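Local atomic coordinates of protein NOV homolog (PDB entry 5NB8), a protein that binds integrins and membrane receptors such as NOTCH1 as a secreted matricellular signal regulating cell proliferation, adhesion, migration, differentiation and survival. Residues C40-L45 against C63-W67. Residues are numbered along the deposited sequence; the frame is centred on the assembly and turned at random.
Sequences CQLDVL and CCEKW. With IMD (imidazole), chain F; IMD (imidazole), chain E.
This is a surface contact in the von Willebrand factor C domain, held by a disulfide at one end and a tryptophan at the other. Residues 40-45 form an extended loop, with an inverse gamma turn centred on L42. They run nearly parallel to residues 63-67, 6° apart end to end. C40 and C64 lie 5.8 Å apart between CA atoms, L45 and W67 7.9 Å. C40 SG bonds C64 SG at 2.0 Å; both cysteines are chi1 m, and the disulfide chi3 is -85°. This bond, one of five disulfides in the domain, ties the loop after strand 33-38 to the lead into strand 66-69. W67 (chi1 -76°, chi2 107°) lays its indole beside D43 and L45. D43, chi1 p, accepts a hydrogen bond at the ring edge, W67 NE1 to D43 OD1, 2.9 Å. L45 CB makes a CH-pi contact, 3.6 Å from the six-membered ring centroid of W67. N3 of the chain F imidazole, probably from the crystallisation liquor, gives D43 OD1 a weak 3.1 Å hydrogen bond. C63 is disulfide-bonded to C23. D43 also salt-bridges K56 on strand 54-57, antiparallel to strand 66-69.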
ATOM      1  N   CYS A  40       3.746  -0.525  -4.175  1.00 37.84           N
ATOM      2  CA  CYS A  40       5.195  -0.404  -4.076  1.00 41.87           C
ATOM      3  C   CYS A  40       5.828  -1.792  -4.018  1.00 41.19           C
ATOM      4  O   CYS A  40       5.145  -2.808  -3.853  1.00 35.82           O
ATOM      5  CB  CYS A  40       5.580   0.421  -2.843  1.00 38.77           C
ATOM      6  SG  CYS A  40       4.931   2.125  -2.828  1.00 37.43           S
ATOM      7  N   GLN A  41       7.151  -1.832  -4.165  1.00 34.62           N
ATOM      8  CA  GLN A  41       7.918  -3.066  -4.008  1.00 39.18           C
ATOM      9  C   GLN A  41       8.311  -3.213  -2.550  1.00 44.52           C
ATOM     10  O   GLN A  41       9.208  -2.509  -2.072  1.00 40.77           O
ATOM     11  CB  GLN A  41       9.180  -3.058  -4.861  1.00 44.60           C
ATOM     12  CG  GLN A  41       9.027  -3.490  -6.269  1.00 43.48           C
ATOM     13  CD  GLN A  41      10.377  -3.599  -6.967  1.00 42.72           C
ATOM     14  OE1 GLN A  41      11.174  -4.510  -6.708  1.00 40.33           O
ATOM     15  NE2 GLN A  41      10.631  -2.665  -7.870  1.00 36.01           N
ATOM     16  N   LEU A  42       7.666  -4.136  -1.841  1.00 34.13           N
ATOM     17  CA  LEU A  42       8.032  -4.383  -0.450  1.00 33.97           C
ATOM     18  C   LEU A  42       9.231  -5.329  -0.411  1.00 45.98           C
ATOM     19  O   LEU A  42       9.166  -6.448   0.092  1.00 52.49           O
ATOM     20  CB  LEU A  42       6.835  -4.915   0.336  1.00 33.98           C
ATOM     21  CG  LEU A  42       5.651  -3.933   0.232  1.00 42.47           C
ATOM     22  CD1 LEU A  42       4.504  -4.276   1.155  1.00 44.36           C
ATOM     23  CD2 LEU A  42       6.127  -2.523   0.502  1.00 46.26           C
ATOM     24  N   ASP A  43      10.344  -4.856  -0.983  1.00 44.37           N
ATOM     25  CA  ASP A  43      11.513  -5.709  -1.107  1.00 38.28           C
ATOM     26  C   ASP A  43      12.383  -5.615   0.140  1.00 37.91           C
ATOM     27  O   ASP A  43      12.054  -4.948   1.123  1.00 45.95           O
ATOM     28  CB  ASP A  43      12.312  -5.370  -2.360  1.00 36.44           C
ATOM     29  CG  ASP A  43      12.855  -3.947  -2.353  1.00 38.49           C
ATOM     30  OD1 ASP A  43      12.481  -3.145  -1.481  1.00 39.08           O
ATOM     31  OD2 ASP A  43      13.674  -3.646  -3.228  1.00 46.70           O
ATOM     32  N   VAL A  44      13.504  -6.324   0.104  1.00 40.10           N
ATOM     33  CA  VAL A  44      14.376  -6.501   1.253  1.00 31.82           C
ATOM     34  C   VAL A  44      15.793  -6.185   0.804  1.00 35.61           C
ATOM     35  O   VAL A  44      16.188  -6.519  -0.317  1.00 39.94           O
ATOM     36  CB  VAL A  44      14.270  -7.939   1.806  1.00 39.87           C
ATOM     37  CG1 VAL A  44      15.252  -8.159   2.921  1.00 39.86           C
ATOM     38  CG2 VAL A  44      12.838  -8.233   2.284  1.00 40.08           C
ATOM     39  N   LEU A  45      16.550  -5.513   1.663  1.00 39.44           N
ATOM     40  CA  LEU A  45      17.944  -5.191   1.383  1.00 35.50           C
ATOM     41  C   LEU A  45      18.726  -5.416   2.664  1.00 33.00           C
ATOM     42  O   LEU A  45      18.441  -4.782   3.683  1.00 38.71           O
ATOM     43  CB  LEU A  45      18.106  -3.748   0.888  1.00 33.71           C
ATOM     44  CG  LEU A  45      19.541  -3.385   0.463  1.00 37.41           C
ATOM     45  CD1 LEU A  45      19.911  -4.133  -0.808  1.00 39.70           C
ATOM     46  CD2 LEU A  45      19.734  -1.891   0.257  1.00 35.43           C
ATOM     47  N   CYS A  63       6.060   8.405  -4.694  1.00 43.03           N
ATOM     48  CA  CYS A  63       5.106   7.721  -3.834  1.00 31.81           C
ATOM     49  C   CYS A  63       5.818   6.770  -2.879  1.00 35.48           C
ATOM     50  O   CYS A  63       5.576   6.795  -1.671  1.00 45.65           O
ATOM     51  CB  CYS A  63       4.075   6.964  -4.673  1.00 40.92           C
ATOM     52  SG  CYS A  63       3.010   5.935  -3.646  1.00 47.47           S
ATOM     53  N   CYS A  64       6.697   5.924  -3.401  1.00 33.80           N
ATOM     54  CA  CYS A  64       7.246   4.816  -2.632  1.00 32.72           C
ATOM     55  C   CYS A  64       8.571   5.189  -1.984  1.00 32.81           C
ATOM     56  O   CYS A  64       9.345   5.978  -2.525  1.00 35.41           O
ATOM     57  CB  CYS A  64       7.447   3.603  -3.536  1.00 34.65           C
ATOM     58  SG  CYS A  64       5.921   3.071  -4.328  1.00 41.26           S
ATOM     59  N   GLU A  65       8.823   4.594  -0.822  1.00 32.80           N
ATOM     60  CA  GLU A  65      10.086   4.778  -0.128  1.00 36.67           C
ATOM     61  C   GLU A  65      11.202   4.058  -0.867  1.00 37.48           C
ATOM     62  O   GLU A  65      10.983   3.037  -1.527  1.00 32.45           O
ATOM     63  CB  GLU A  65       9.995   4.267   1.306  1.00 42.46           C
ATOM     64  CG  GLU A  65       9.160   5.155   2.207  1.00 58.01           C
ATOM     65  CD  GLU A  65       7.772   4.610   2.438  1.00 83.41           C
ATOM     66  OE1 GLU A  65       7.269   4.749   3.571  1.00 95.52           O
ATOM     67  OE2 GLU A  65       7.190   4.032   1.494  1.00 91.68           O
ATOM     68  N   LYS A  66      12.413   4.601  -0.740  1.00 34.27           N
ATOM     69  CA  LYS A  66      13.591   4.117  -1.443  1.00 34.46           C
ATOM     70  C   LYS A  66      14.692   3.782  -0.450  1.00 36.60           C
ATOM     71  O   LYS A  66      14.751   4.333   0.651  1.00 36.30           O
ATOM     72  CB  LYS A  66      14.119   5.148  -2.449  1.00 44.42           C
ATOM     73  CG  LYS A  66      13.087   5.651  -3.455  1.00 52.32           C
ATOM     74  CD  LYS A  66      12.525   4.519  -4.290  1.00 62.73           C
ATOM     75  CE  LYS A  66      11.383   4.998  -5.174  1.00 65.64           C
ATOM     76  NZ  LYS A  66      10.919   3.913  -6.077  1.00 62.76           N
ATOM     77  N   TRP A  67      15.601   2.911  -0.875  1.00 32.99           N
ATOM     78  CA  TRP A  67      16.644   2.433   0.021  1.00 37.49           C
ATOM     79  C   TRP A  67      17.753   3.463   0.162  1.00 38.72           C
ATOM     80  O   TRP A  67      18.145   4.108  -0.813  1.00 44.61           O
ATOM     81  CB  TRP A  67      17.223   1.106  -0.475  1.00 38.85           C
ATOM     82  CG  TRP A  67      16.309  -0.078  -0.224  1.00 36.25           C
ATOM     83  CD1 TRP A  67      15.583  -0.756  -1.155  1.00 40.10           C
ATOM     84  CD2 TRP A  67      16.007  -0.691   1.045  1.00 38.07           C
ATOM     85  NE1 TRP A  67      14.845  -1.754  -0.553  1.00 38.33           N
ATOM     86  CE2 TRP A  67      15.085  -1.736   0.797  1.00 41.36           C
ATOM     87  CE3 TRP A  67      16.427  -0.461   2.360  1.00 43.88           C
ATOM     88  CZ2 TRP A  67      14.592  -2.570   1.815  1.00 42.19           C
ATOM     89  CZ3 TRP A  67      15.930  -1.280   3.375  1.00 45.88           C
ATOM     90  CH2 TRP A  67      15.015  -2.316   3.095  1.00 43.08           C
TER
HETATM   91  N1  IMD F 202      11.742   0.819  -4.670  1.00107.45           N
HETATM   92  C2  IMD F 202      11.960   0.386  -3.412  1.00107.50           C
HETATM   93  N3  IMD F 202      12.693  -0.745  -3.458  1.00105.90           N
HETATM   94  C4  IMD F 202      12.938  -1.033  -4.751  1.00105.82           C
HETATM   95  C5  IMD F 202      12.338  -0.044  -5.516  1.00106.31           C
HETATM   96  N1  IMD E 201      17.180   6.767  -2.837  1.00 98.94           N
HETATM   97  C2  IMD E 201      16.984   6.725  -4.171  1.00 97.68           C
HETATM   98  N3  IMD E 201      16.614   7.953  -4.592  1.00 96.33           N
HETATM   99  C4  IMD E 201      16.576   8.776  -3.524  1.00 96.70           C
HETATM  100  C5  IMD E 201      16.936   8.026  -2.416  1.00 99.00           C